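Local structure of tudor domain-containing protein 1 (Mus musculus, 4B9W) at residues A[6-10]-A[117-122]; A[15-21]-A[159-165]; A[135-139]-A[196-200]. The protein takes part in repressing transposable elements during spermatogenesis through the piRNA pathway, its third extended Tudor domain, the part described here, binding a dimethylarginine-bearing peptide of the Piwi protein MILI. One frame throughout, in Å; residues are numbered along the deposited sequence.

Interaction 1: A[6-10]-A[117-122]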
loop_
_atom_site.group_PDB
_atom_site.type_symbol
_atom_site.label_atom_id
_atom_site.label_comp_id
_atom_site.label_asym_id
_atom_site.label_seq_id
_atom_site.Cartn_x
_atom_site.Cartn_y
_atom_site.Cartn_z
ATOM N N LEU A 6 23.989 -4.260 4.572
ATOM C CA LEU A 6 23.383 -3.111 5.296
ATOM C C LEU A 6 22.247 -3.626 6.173
ATOM O O LEU A 6 21.423 -4.418 5.715
ATOM C CB LEU A 6 22.849 -2.085 4.299
ATOM C CG LEU A 6 23.862 -1.392 3.383
ATOM C CD1 LEU A 6 23.143 -0.709 2.239
ATOM C CD2 LEU A 6 24.696 -0.367 4.133
ATOM N N GLU A 7 22.207 -3.195 7.430
ATOM C CA GLU A 7 21.127 -3.595 8.336
ATOM C C GLU A 7 20.682 -2.440 9.220
ATOM O O GLU A 7 21.396 -1.465 9.394
ATOM C CB GLU A 7 21.522 -4.829 9.174
ATOM C CG GLU A 7 22.762 -4.666 10.040
ATOM C CD GLU A 7 23.416 -5.997 10.421
ATOM O OE1 GLU A 7 22.744 -6.877 11.014
ATOM O OE2 GLU A 7 24.628 -6.154 10.142
ATOM N N TRP A 8 19.483 -2.558 9.776
ATOM C CA TRP A 8 18.886 -1.445 10.510
ATOM C C TRP A 8 17.809 -1.923 11.436
ATOM O O TRP A 8 17.376 -3.065 11.344
ATOM C CB TRP A 8 18.331 -0.450 9.497
ATOM C CG TRP A 8 17.506 -1.137 8.429
ATOM C CD1 TRP A 8 17.928 -1.623 7.192
ATOM C CD2 TRP A 8 16.094 -1.482 8.507
ATOM N NE1 TRP A 8 16.883 -2.202 6.517
ATOM C CE2 TRP A 8 15.759 -2.149 7.250
ATOM C CE3 TRP A 8 15.114 -1.305 9.454
ATOM C CZ2 TRP A 8 14.484 -2.611 6.980
ATOM C CZ3 TRP A 8 13.832 -1.763 9.172
ATOM C CH2 TRP A 8 13.517 -2.399 7.963
ATOM N N THR A 9 17.337 -1.046 12.318
ATOM C CA THR A 9 16.248 -1.389 13.237
ATOM C C THR A 9 15.187 -0.301 13.281
ATOM O O THR A 9 15.360 0.781 12.724
ATOM C CB THR A 9 16.805 -1.625 14.665
ATOM O OG1 THR A 9 17.364 -0.407 15.167
ATOM C CG2 THR A 9 17.917 -2.736 14.658
ATOM N N TRP A 10 14.067 -0.623 13.922
ATOM C CA TRP A 10 13.071 0.365 14.290
ATOM C C TRP A 10 13.226 0.733 15.718
ATOM O O TRP A 10 13.960 0.085 16.446
ATOM C CB TRP A 10 11.683 -0.188 14.073
ATOM C CG TRP A 10 11.427 -0.446 12.622
ATOM C CD1 TRP A 10 11.567 -1.645 11.938
ATOM C CD2 TRP A 10 11.011 0.531 11.601
ATOM N NE1 TRP A 10 11.262 -1.482 10.614
ATOM C CE2 TRP A 10 10.922 -0.206 10.347
ATOM C CE3 TRP A 10 10.703 1.876 11.608
ATOM C CZ2 TRP A 10 10.533 0.401 9.169
ATOM C CZ3 TRP A 10 10.337 2.475 10.419
ATOM C CH2 TRP A 10 10.245 1.758 9.230
ATOM N N ILE A 117 23.041 4.564 0.588
ATOM C CA ILE A 117 23.258 4.952 1.985
ATOM C C ILE A 117 24.464 4.174 2.540
ATOM O O ILE A 117 24.808 3.101 2.027
ATOM C CB ILE A 117 21.996 4.738 2.850
ATOM C CG1 ILE A 117 22.134 5.524 4.165
ATOM C CG2 ILE A 117 21.729 3.251 3.091
ATOM C CD1 ILE A 117 20.827 5.775 4.891
ATOM N N LEU A 118 25.132 4.738 3.538
ATOM C CA LEU A 118 26.267 4.075 4.151
ATOM C C LEU A 118 25.896 3.588 5.552
ATOM O O LEU A 118 25.050 4.187 6.211
ATOM C CB LEU A 118 27.468 5.020 4.187
ATOM C CG LEU A 118 27.969 5.480 2.817
ATOM C CD1 LEU A 118 29.163 6.391 3.001
ATOM C CD2 LEU A 118 28.357 4.295 1.938
ATOM N N PRO A 119 26.507 2.473 6.001
ATOM C CA PRO A 119 26.187 1.858 7.291
ATOM C C PRO A 119 26.205 2.787 8.508
ATOM O O PRO A 119 25.494 2.537 9.488
ATOM C CB PRO A 119 27.279 0.798 7.437
ATOM C CG PRO A 119 27.590 0.396 6.039
ATOM C CD PRO A 119 27.441 1.638 5.218
ATOM N N GLN A 120 27.005 3.842 8.478
ATOM C CA GLN A 120 27.091 4.702 9.654
ATOM C C GLN A 120 25.867 5.578 9.794
ATOM O O GLN A 120 25.620 6.116 10.864
ATOM C CB GLN A 120 28.334 5.578 9.636
ATOM C CG GLN A 120 28.502 6.418 8.387
ATOM C CD GLN A 120 29.525 5.817 7.450
ATOM O OE1 GLN A 120 29.474 4.612 7.122
ATOM N NE2 GLN A 120 30.474 6.645 7.018
ATOM N N PHE A 121 25.127 5.746 8.700
ATOM C CA PHE A 121 23.858 6.458 8.733
ATOM C C PHE A 121 22.673 5.572 9.108
ATOM O O PHE A 121 21.548 6.047 9.134
ATOM C CB PHE A 121 23.584 7.102 7.368
ATOM C CG PHE A 121 24.611 8.119 6.959
ATOM C CD1 PHE A 121 24.928 9.184 7.798
ATOM C CD2 PHE A 121 25.242 8.032 5.728
ATOM C CE1 PHE A 121 25.859 10.133 7.414
ATOM C CE2 PHE A 121 26.191 8.967 5.343
ATOM C CZ PHE A 121 26.490 10.028 6.181
ATOM N N LEU A 122 22.922 4.298 9.393
ATOM C CA LEU A 122 21.859 3.347 9.720
ATOM C C LEU A 122 21.930 2.905 11.180
ATOM O O LEU A 122 21.222 1.993 11.591
ATOM C CB LEU A 122 21.934 2.120 8.811
ATOM C CG LEU A 122 21.633 2.261 7.317
ATOM C CD1 LEU A 122 21.936 0.935 6.637
ATOM C CD2 LEU A 122 20.183 2.670 7.065
HETATM O O HOH W 1 18.490 1.668 11.806
#

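Interaction 2: A[15-21]-A[159-165]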
loop_
_atom_site.group_PDB
_atom_site.type_symbol
_atom_site.label_atom_id
_atom_site.label_comp_id
_atom_site.label_asym_id
_atom_site.label_seq_id
_atom_site.Cartn_x
_atom_site.Cartn_y
_atom_site.Cartn_z
ATOM N N VAL A 15 5.570 -3.438 26.222
ATOM C CA VAL A 15 4.119 -3.414 26.310
ATOM C C VAL A 15 3.749 -2.538 27.508
ATOM O O VAL A 15 4.397 -2.605 28.548
ATOM C CB VAL A 15 3.530 -4.837 26.407
ATOM C CG1 VAL A 15 2.023 -4.797 26.579
ATOM C CG2 VAL A 15 3.908 -5.644 25.163
ATOM N N ASP A 16 2.757 -1.671 27.303
ATOM C CA ASP A 16 2.326 -0.641 28.267
ATOM C C ASP A 16 3.309 0.484 28.563
ATOM O O ASP A 16 3.055 1.291 29.463
ATOM C CB ASP A 16 1.840 -1.255 29.580
ATOM C CG ASP A 16 0.483 -1.875 29.447
ATOM O OD1 ASP A 16 -0.277 -1.473 28.528
ATOM O OD2 ASP A 16 0.169 -2.767 30.267
ATOM N N GLU A 17 4.377 0.587 27.774
ATOM C CA GLU A 17 5.249 1.761 27.829
ATOM C C GLU A 17 4.458 3.042 27.559
ATOM O O GLU A 17 3.641 3.098 26.640
ATOM C CB GLU A 17 6.377 1.629 26.814
ATOM C CG GLU A 17 7.413 2.735 26.894
ATOM C CD GLU A 17 8.565 2.540 25.922
ATOM O OE1 GLU A 17 8.819 1.384 25.483
ATOM O OE2 GLU A 17 9.237 3.544 25.616
ATOM N N THR A 18 4.675 4.069 28.375
ATOM C CA THR A 18 4.073 5.377 28.101
ATOM C C THR A 18 5.150 6.375 27.694
ATOM O O THR A 18 6.193 6.490 28.336
ATOM C CB THR A 18 3.267 5.911 29.285
ATOM O OG1 THR A 18 4.136 6.065 30.410
ATOM C CG2 THR A 18 2.179 4.964 29.626
ATOM N N VAL A 19 4.898 7.062 26.592
ATOM C CA VAL A 19 5.903 7.866 25.948
ATOM C C VAL A 19 5.234 8.988 25.145
ATOM O O VAL A 19 4.167 8.814 24.572
ATOM C CB VAL A 19 6.796 6.971 25.058
ATOM C CG1 VAL A 19 5.929 6.150 24.117
ATOM C CG2 VAL A 19 7.846 7.802 24.314
ATOM N N ASP A 20 5.851 10.154 25.142
ATOM C CA ASP A 20 5.301 11.287 24.412
ATOM C C ASP A 20 5.592 11.128 22.923
ATOM O O ASP A 20 6.651 10.634 22.525
ATOM C CB ASP A 20 5.845 12.611 24.939
ATOM C CG ASP A 20 5.259 12.985 26.297
ATOM O OD1 ASP A 20 4.100 12.606 26.612
ATOM O OD2 ASP A 20 5.967 13.662 27.056
ATOM N N VAL A 21 4.603 11.510 22.126
ATOM C CA VAL A 21 4.680 11.460 20.688
ATOM C C VAL A 21 4.262 12.787 20.066
ATOM O O VAL A 21 3.540 13.590 20.668
ATOM C CB VAL A 21 3.776 10.348 20.114
ATOM C CG1 VAL A 21 4.176 8.986 20.674
ATOM C CG2 VAL A 21 2.303 10.648 20.365
ATOM N N LYS A 159 1.838 17.783 21.300
ATOM C CA LYS A 159 2.531 16.612 21.797
ATOM C C LYS A 159 1.524 15.870 22.676
ATOM O O LYS A 159 0.869 16.483 23.529
ATOM C CB LYS A 159 3.788 17.013 22.573
ATOM C CG LYS A 159 4.456 15.865 23.320
ATOM C CD LYS A 159 5.831 16.267 23.868
ATOM C CE LYS A 159 5.795 17.312 24.978
ATOM N NZ LYS A 159 7.187 17.848 25.226
ATOM N N LEU A 160 1.384 14.565 22.446
ATOM C CA LEU A 160 0.442 13.718 23.193
ATOM C C LEU A 160 1.174 12.614 23.940
ATOM O O LEU A 160 2.289 12.250 23.563
ATOM C CB LEU A 160 -0.611 13.094 22.240
ATOM C CG LEU A 160 -1.388 14.050 21.322
ATOM C CD1 LEU A 160 -0.864 14.033 19.896
ATOM C CD2 LEU A 160 -2.868 13.712 21.291
ATOM N N GLN A 161 0.557 12.096 24.998
ATOM C CA GLN A 161 1.004 10.860 25.646
ATOM C C GLN A 161 0.518 9.617 24.884
ATOM O O GLN A 161 -0.682 9.435 24.654
ATOM C CB GLN A 161 0.487 10.798 27.097
ATOM C CG GLN A 161 0.768 9.488 27.813
ATOM C CD GLN A 161 0.292 9.505 29.253
ATOM O OE1 GLN A 161 -0.878 9.257 29.528
ATOM N NE2 GLN A 161 1.196 9.809 30.176
ATOM N N ALA A 162 1.443 8.747 24.518
ATOM C CA ALA A 162 1.078 7.480 23.882
ATOM C C ALA A 162 1.376 6.362 24.854
ATOM O O ALA A 162 2.451 6.318 25.457
ATOM C CB ALA A 162 1.839 7.269 22.578
ATOM N N ARG A 163 0.410 5.474 25.011
ATOM C CA ARG A 163 0.616 4.241 25.722
ATOM C C ARG A 163 0.606 3.104 24.697
ATOM O O ARG A 163 -0.344 2.927 23.945
ATOM C CB ARG A 163 -0.451 4.033 26.781
ATOM C CG ARG A 163 -0.106 2.898 27.711
ATOM C CD ARG A 163 -0.972 2.914 28.957
ATOM N NE ARG A 163 -2.318 2.478 28.669
ATOM C CZ ARG A 163 -2.680 1.212 28.458
ATOM N NH1 ARG A 163 -1.779 0.229 28.473
ATOM N NH2 ARG A 163 -3.957 0.914 28.208
ATOM N N VAL A 164 1.700 2.369 24.653
ATOM C CA VAL A 164 1.908 1.318 23.669
ATOM C C VAL A 164 1.135 0.078 24.170
ATOM O O VAL A 164 1.610 -0.624 25.017
ATOM C CB VAL A 164 3.443 1.071 23.485
ATOM C CG1 VAL A 164 3.732 -0.007 22.455
ATOM C CG2 VAL A 164 4.167 2.361 23.094
ATOM N N VAL A 165 -0.066 -0.170 23.665
ATOM C CA VAL A 165 -0.929 -1.255 24.186
ATOM C C VAL A 165 -0.618 -2.592 23.510
ATOM O O VAL A 165 -0.630 -3.642 24.161
ATOM C CB VAL A 165 -2.439 -0.911 24.011
ATOM C CG1 VAL A 165 -3.354 -2.065 24.431
ATOM C CG2 VAL A 165 -2.787 0.351 24.792
#

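Interaction 3: A[135-139]-A[196-200]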
loop_
_atom_site.group_PDB
_atom_site.type_symbol
_atom_site.label_atom_id
_atom_site.label_comp_id
_atom_site.label_asym_id
_atom_site.label_seq_id
_atom_site.Cartn_x
_atom_site.Cartn_y
_atom_site.Cartn_z
ATOM N N ASP A 135 -8.968 -0.051 20.007
ATOM C CA ASP A 135 -10.345 -0.127 20.518
ATOM C C ASP A 135 -11.376 0.652 19.671
ATOM O O ASP A 135 -12.475 0.954 20.156
ATOM C CB ASP A 135 -10.442 0.306 22.002
ATOM C CG ASP A 135 -9.576 -0.552 22.956
ATOM O OD1 ASP A 135 -9.117 -1.654 22.578
ATOM O OD2 ASP A 135 -9.364 -0.093 24.095
ATOM N N ILE A 136 -11.040 0.913 18.406
ATOM C CA ILE A 136 -11.990 1.486 17.432
ATOM C C ILE A 136 -11.917 0.833 16.042
ATOM O O ILE A 136 -10.960 0.158 15.708
ATOM C CB ILE A 136 -11.784 3.001 17.266
ATOM C CG1 ILE A 136 -10.351 3.295 16.773
ATOM C CG2 ILE A 136 -12.084 3.735 18.570
ATOM C CD1 ILE A 136 -10.210 4.620 16.074
ATOM N N GLN A 137 -12.955 1.052 15.248
ATOM C CA GLN A 137 -13.067 0.512 13.891
ATOM C C GLN A 137 -13.980 1.447 13.070
ATOM O O GLN A 137 -14.801 2.164 13.645
ATOM C CB GLN A 137 -13.661 -0.912 13.942
ATOM C CG GLN A 137 -15.085 -0.982 14.520
ATOM C CD GLN A 137 -15.610 -2.405 14.614
ATOM O OE1 GLN A 137 -15.380 -3.215 13.720
ATOM N NE2 GLN A 137 -16.306 -2.720 15.709
ATOM N N PRO A 138 -13.836 1.458 11.732
ATOM C CA PRO A 138 -14.727 2.298 10.909
ATOM C C PRO A 138 -16.186 1.843 10.986
ATOM O O PRO A 138 -16.434 0.661 11.152
ATOM C CB PRO A 138 -14.190 2.108 9.482
ATOM C CG PRO A 138 -13.257 0.938 9.532
ATOM C CD PRO A 138 -12.780 0.798 10.939
ATOM N N PRO A 139 -17.146 2.778 10.912
ATOM C CA PRO A 139 -18.567 2.374 10.955
ATOM C C PRO A 139 -18.935 1.378 9.862
ATOM O O PRO A 139 -19.612 0.396 10.135
ATOM C CB PRO A 139 -19.319 3.691 10.762
ATOM C CG PRO A 139 -18.380 4.739 11.254
ATOM C CD PRO A 139 -16.989 4.243 10.958
ATOM N N LEU A 196 -18.056 9.132 14.781
ATOM C CA LEU A 196 -17.202 9.048 13.608
ATOM C C LEU A 196 -16.544 7.678 13.473
ATOM O O LEU A 196 -16.091 7.307 12.382
ATOM C CB LEU A 196 -16.125 10.112 13.666
ATOM C CG LEU A 196 -16.634 11.539 13.814
ATOM C CD1 LEU A 196 -15.461 12.492 13.873
ATOM C CD2 LEU A 196 -17.583 11.897 12.668
ATOM N N VAL A 197 -16.476 6.936 14.578
ATOM C CA VAL A 197 -15.911 5.576 14.574
ATOM C C VAL A 197 -16.679 4.707 15.570
ATOM O O VAL A 197 -17.430 5.211 16.397
ATOM C CB VAL A 197 -14.404 5.562 14.901
ATOM C CG1 VAL A 197 -13.633 6.549 14.031
ATOM C CG2 VAL A 197 -14.175 5.855 16.371
ATOM N N LEU A 198 -16.508 3.403 15.473
ATOM C CA LEU A 198 -17.236 2.475 16.322
ATOM C C LEU A 198 -16.276 1.829 17.288
ATOM O O LEU A 198 -15.119 1.626 16.940
ATOM C CB LEU A 198 -17.923 1.385 15.495
ATOM C CG LEU A 198 -19.255 1.725 14.834
ATOM C CD1 LEU A 198 -19.865 0.430 14.334
ATOM C CD2 LEU A 198 -20.184 2.445 15.807
ATOM N N ARG A 199 -16.777 1.498 18.482
ATOM C CA ARG A 199 -16.033 0.698 19.458
ATOM C C ARG A 199 -15.561 -0.602 18.833
ATOM O O ARG A 199 -16.233 -1.175 17.992
ATOM C CB ARG A 199 -16.898 0.338 20.681
ATOM C CG ARG A 199 -17.309 1.496 21.564
ATOM C CD ARG A 199 -17.973 0.990 22.849
ATOM N NE ARG A 199 -17.021 0.323 23.750
ATOM C CZ ARG A 199 -16.367 0.877 24.775
ATOM N NH1 ARG A 199 -16.525 2.145 25.088
ATOM N NH2 ARG A 199 -15.521 0.142 25.495
ATOM N N CYS A 200 -14.411 -1.080 19.275
ATOM C CA CYS A 200 -13.896 -2.357 18.798
ATOM C C CYS A 200 -13.273 -3.146 19.939
ATOM O O CYS A 200 -12.622 -2.579 20.810
ATOM C CB CYS A 200 -12.877 -2.155 17.682
ATOM S SG CYS A 200 -12.419 -3.739 16.953
#

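Interaction 1: A[6-10]-A[117-122]
An extended peptide can dock on a folded domain by setting a leucine into an apolar hollow, and Leu6 at the start of residues 6-10 illustrates this. The hollow lies on the turn 117-122, where a short 3-10 segment, closed by Phe121 N to Leu118 O (2.9 Å) and Leu122 N to Pro119 O (3.1 Å), brings Ile117, Pro119 and Leu122 around Leu6. The fit is tightest at the proline, with Leu6 CD2 3.5 Å from Pro119 CG; Leu6 CD1 lies 4.3 Å from Ile117 CG2, and Leu6 CB 3.9 Å from Leu122 CD1. Here the N-terminal segment, which precedes strand 18-26, lies against the Tudor core of the extended Tudor domain, just after core strand 114-116. The fit is reciprocal. Leu122 projects between Leu6 and Trp8, so that its CB rests 3.7 Å from Glu7 O and its CD2 4.4 Å from Trp8 CB. Although Trp8 starts toward the turn, its indole swings away to stack on Phe126 and touch Pro71 and Leu86. Phe121 faces elsewhere, packing on helix 41-57. No direct hydrogen bond joins the segments, and they bury a modest 255 Å² between them. Farther along, where the side chains no longer meet, a water spans the gap, accepting from Thr9 N at 3.0 Å and lying 2.8 Å from Leu122 O.

Interaction 2: A[15-21]-A[159-165]
Antiparallel strands satisfy their facing polar groups in reciprocal pairs, and strands 18-21 and 160-165 do so twice. At the hydrogen-bonded pair Val21-Leu160, Val21 N gives to Leu160 O (2.8 Å) and Leu160 N to Val21 O (3.0 Å); at Val19-Ala162, Val19 N gives to Ala162 O (2.8 Å) and Ala162 N to Val19 O (2.7 Å). At the non-hydrogen-bonded pairs, Asp20-Gln161 between them and Thr18-Arg163 just before Val19, the backbone polar groups point away from this partner; Asp20 bonds Leu37, while Gln161 and Arg163 bond Thr177 and Glu175, respectively. The pairing belongs to the sheet of the SN-like (OB-fold) part of the extended Tudor domain, to which the chain contributes strands from before and after the Tudor core. Toward the start of the first strand the rhythm slips: Val164 O accepts from Asp16 N (2.8 Å), yet Val164 N gives to Glu17 O (2.9 Å). With Asp16 in a left-handed conformation (phi 67°, psi 11°), this matches a G1 beta bulge. Asp16 also forms a salt bridge with Arg163, modelled too tightly for its exact geometry to be trusted. The Glu17 carboxylate is served from outside, by Thr14 N and by a salt bridge to Lys38. Val21 CG1 meets Ala162 CB at 3.5 Å on the buried face.

Interaction 3: A[135-139]-A[196-200]
This contact is a short antiparallel beta pairing, a two-stranded sheet of 136-137 and 198-199 in which the C-terminal end of the chain returns to the segment that follows strand 129-133, on the SN-like side of the extended Tudor domain. It shows how few residues are needed to fasten a chain end when backbone and side chain cooperate. Gln137 and Leu198 form the hydrogen-bonded pair: Gln137 N donates to Leu198 O and Leu198 N to Gln137 O, both at 2.8 Å. A further bond, Cys200 N to Asp135 O at 2.9 Å, extends the pairing past the non-hydrogen-bonded pair Ile136-Arg199. There the strands come close, with Ile136 CA 3.2 Å from Leu198 O in a CA-H...O contact. The two sides of the pairing differ in character. Ile136 CG2 meets Val197 CG2 at 3.7 Å on the inner side, where both side chains reach Trp143 and helix 187-193, and Val197 also touches helix 145-155. The seam is thereby tied to the helices that pack beneath it. On the outer side Gln137 and Leu198 lie side by side, CG of the former 3.8 Å from CB of the latter, while the ring of Pro139 brings its CD to 3.5 Å from Leu196 O and its CA lies 4.0 Å from Leu198 CG. Carrying its amide along the partner strand, Gln137 adds a side-chain bond to the backbone set: its NE2 donates to Arg199 O at 2.8 Å.

Read from the N terminus, the chain first lays down 6-10 and then 15-21, each awaiting a distant partner. Interaction 1 closes when the chain leaves the Tudor core at 117-122, tying the N-terminal segment to that core. Next comes 135-139, and only then does 159-165 return to pair with 15-21, so interaction 2 crosses both interaction 1 and interaction 3 and joins chain from either side of the Tudor core in one sheet. Interaction 3 closes last, at 196-200, fixing the C-terminal end. None nests in another; interactions 1 and 3 follow in series, their centres 38 Å apart on opposite sides of the chain's centre.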